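Local coordinates for protein succinate-semialdehyde dehydrogenase (NAD(P)(+)) (Marinobacter aquaeolei, PDB 3RH9) that probably oxidises succinate semialdehyde to succinate with NAD(P)+ as the hydride acceptor, as a member of the aldehyde dehydrogenase family, at residues A[49-54]-A[218-223]. Sequence-based numbering, arbitrary orientation.
Sequences EDVVAA and GKVLCE
With chi1 of V51 at -174° and that of V220 at 174°, each valine holds CG1 trans to its own backbone N, and the two side chains slide past one another in opposite senses between the helices. CG1 of V51 lies against the branch point of V220, 3.7 Å from its CB, and equally near V220 CG1, while the CB atoms of V51 and V220 stand 4.1 Å apart. The same V51 methyl also meets CD1 of L221 at 3.9 Å, so it touches two successive residues of the facing helix. V220 is shared in turn: its CG1 touches CG2 of V52 at 3.8 Å, and these two side chains cross nearly at right angles. No hydrogen bond spans the interface, which is wholly aliphatic and small, burying 166 Å² in all. The axes of the two short segments come within 9.4 Å at closest approach and cross at -40°, with the CA atoms of V51 and V220 the nearest pair. Behind them, D50 OD1 is hydrogen-bonded to S23 OG, tying helix 48-61 to the neighbouring loop, and C222 packs against L242 and D245 of helix 236-245. Away from the predicted active-site glutamate, this aliphatic contact joins helix 48-61, near the N-terminus, to helix 214-223, which links strands 207-209 and 229-233 in the Rossmann-like alpha/beta domain of the aldehyde dehydrogenase fold.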
loop_
_atom_site.group_PDB
_atom_site.type_symbol
_atom_site.label_atom_id
_atom_site.label_comp_id
_atom_site.label_asym_id
_atom_site.label_seq_id
_atom_site.Cartn_x
_atom_site.Cartn_y
_atom_site.Cartn_z
ATOM N N GLU A 49 -27.731 -7.827 5.337
ATOM C CA GLU A 49 -27.732 -9.221 4.861
ATOM C C GLU A 49 -27.485 -9.425 3.357
ATOM O O GLU A 49 -26.864 -10.414 2.961
ATOM C CB GLU A 49 -29.010 -9.953 5.295
ATOM C CG GLU A 49 -30.214 -9.060 5.488
ATOM C CD GLU A 49 -30.137 -8.235 6.782
ATOM O OE1 GLU A 49 -29.441 -8.677 7.737
ATOM O OE2 GLU A 49 -30.771 -7.147 6.841
ATOM N N ASP A 50 -27.973 -8.510 2.523
ATOM C CA ASP A 50 -27.685 -8.564 1.092
ATOM C C ASP A 50 -26.198 -8.365 0.819
ATOM O O ASP A 50 -25.617 -9.032 -0.058
ATOM C CB ASP A 50 -28.453 -7.483 0.328
ATOM C CG ASP A 50 -29.860 -7.905 -0.045
ATOM O OD1 ASP A 50 -30.306 -8.981 0.400
ATOM O OD2 ASP A 50 -30.520 -7.145 -0.788
ATOM N N VAL A 51 -25.593 -7.423 1.543
ATOM C CA VAL A 51 -24.175 -7.136 1.359
ATOM C C VAL A 51 -23.332 -8.314 1.867
ATOM O O VAL A 51 -22.318 -8.648 1.272
ATOM C CB VAL A 51 -23.758 -5.808 2.034
ATOM C CG1 VAL A 51 -22.345 -5.482 1.698
ATOM C CG2 VAL A 51 -24.636 -4.682 1.565
ATOM N N VAL A 52 -23.771 -8.955 2.951
ATOM C CA VAL A 52 -23.109 -10.150 3.458
ATOM C C VAL A 52 -23.258 -11.336 2.495
ATOM O O VAL A 52 -22.331 -12.141 2.330
ATOM C CB VAL A 52 -23.632 -10.537 4.852
ATOM C CG1 VAL A 52 -22.974 -11.816 5.329
ATOM C CG2 VAL A 52 -23.381 -9.415 5.845
ATOM N N ALA A 53 -24.419 -11.442 1.855
ATOM C CA ALA A 53 -24.630 -12.461 0.824
ATOM C C ALA A 53 -23.672 -12.245 -0.339
ATOM O O ALA A 53 -23.046 -13.189 -0.828
ATOM C CB ALA A 53 -26.069 -12.440 0.325
ATOM N N ALA A 54 -23.581 -10.996 -0.789
ATOM C CA ALA A 54 -22.639 -10.619 -1.839
ATOM C C ALA A 54 -21.260 -11.197 -1.560
ATOM O O ALA A 54 -20.628 -11.773 -2.452
ATOM C CB ALA A 54 -22.554 -9.106 -1.958
ATOM N N GLY A 218 -20.987 0.164 3.411
ATOM C CA GLY A 218 -19.617 0.429 3.805
ATOM C C GLY A 218 -19.211 -0.343 5.041
ATOM O O GLY A 218 -18.073 -0.794 5.149
ATOM N N LYS A 219 -20.148 -0.512 5.966
ATOM C CA LYS A 219 -19.828 -1.112 7.242
ATOM C C LYS A 219 -19.530 -2.607 7.127
ATOM O O LYS A 219 -18.642 -3.114 7.804
ATOM C CB LYS A 219 -20.949 -0.854 8.245
ATOM C CG LYS A 219 -20.767 -1.574 9.572
ATOM C CD LYS A 219 -21.658 -0.979 10.649
ATOM C CE LYS A 219 -21.683 -1.851 11.900
ATOM N NZ LYS A 219 -22.281 -3.188 11.634
ATOM N N VAL A 220 -20.273 -3.314 6.282
ATOM C CA VAL A 220 -20.049 -4.741 6.069
ATOM C C VAL A 220 -18.688 -5.000 5.423
ATOM O O VAL A 220 -17.908 -5.839 5.893
ATOM C CB VAL A 220 -21.170 -5.347 5.205
ATOM C CG1 VAL A 220 -20.876 -6.801 4.843
ATOM C CG2 VAL A 220 -22.496 -5.216 5.927
ATOM N N LEU A 221 -18.407 -4.249 4.357
ATOM C CA LEU A 221 -17.133 -4.310 3.621
ATOM C C LEU A 221 -15.876 -4.020 4.480
ATOM O O LEU A 221 -14.826 -4.626 4.267
ATOM C CB LEU A 221 -17.199 -3.390 2.384
ATOM C CG LEU A 221 -17.665 -4.006 1.052
ATOM C CD1 LEU A 221 -18.479 -5.259 1.260
ATOM C CD2 LEU A 221 -18.413 -3.025 0.155
ATOM N N CYS A 222 -15.988 -3.103 5.442
ATOM C CA CYS A 222 -14.898 -2.835 6.389
ATOM C C CYS A 222 -14.731 -3.938 7.430
ATOM O O CYS A 222 -13.619 -4.282 7.796
ATOM C CB CYS A 222 -15.112 -1.508 7.121
ATOM S SG CYS A 222 -14.896 -0.058 6.071
ATOM N N GLU A 223 -15.844 -4.478 7.914
ATOM C CA GLU A 223 -15.816 -5.384 9.054
ATOM C C GLU A 223 -15.576 -6.813 8.643
ATOM O O GLU A 223 -15.073 -7.605 9.418
ATOM C CB GLU A 223 -17.124 -5.319 9.825
ATOM C CG GLU A 223 -17.294 -4.043 10.613
ATOM C CD GLU A 223 -18.602 -4.014 11.404
ATOM O OE1 GLU A 223 -19.347 -5.025 11.390
ATOM O OE2 GLU A 223 -18.881 -2.973 12.041
#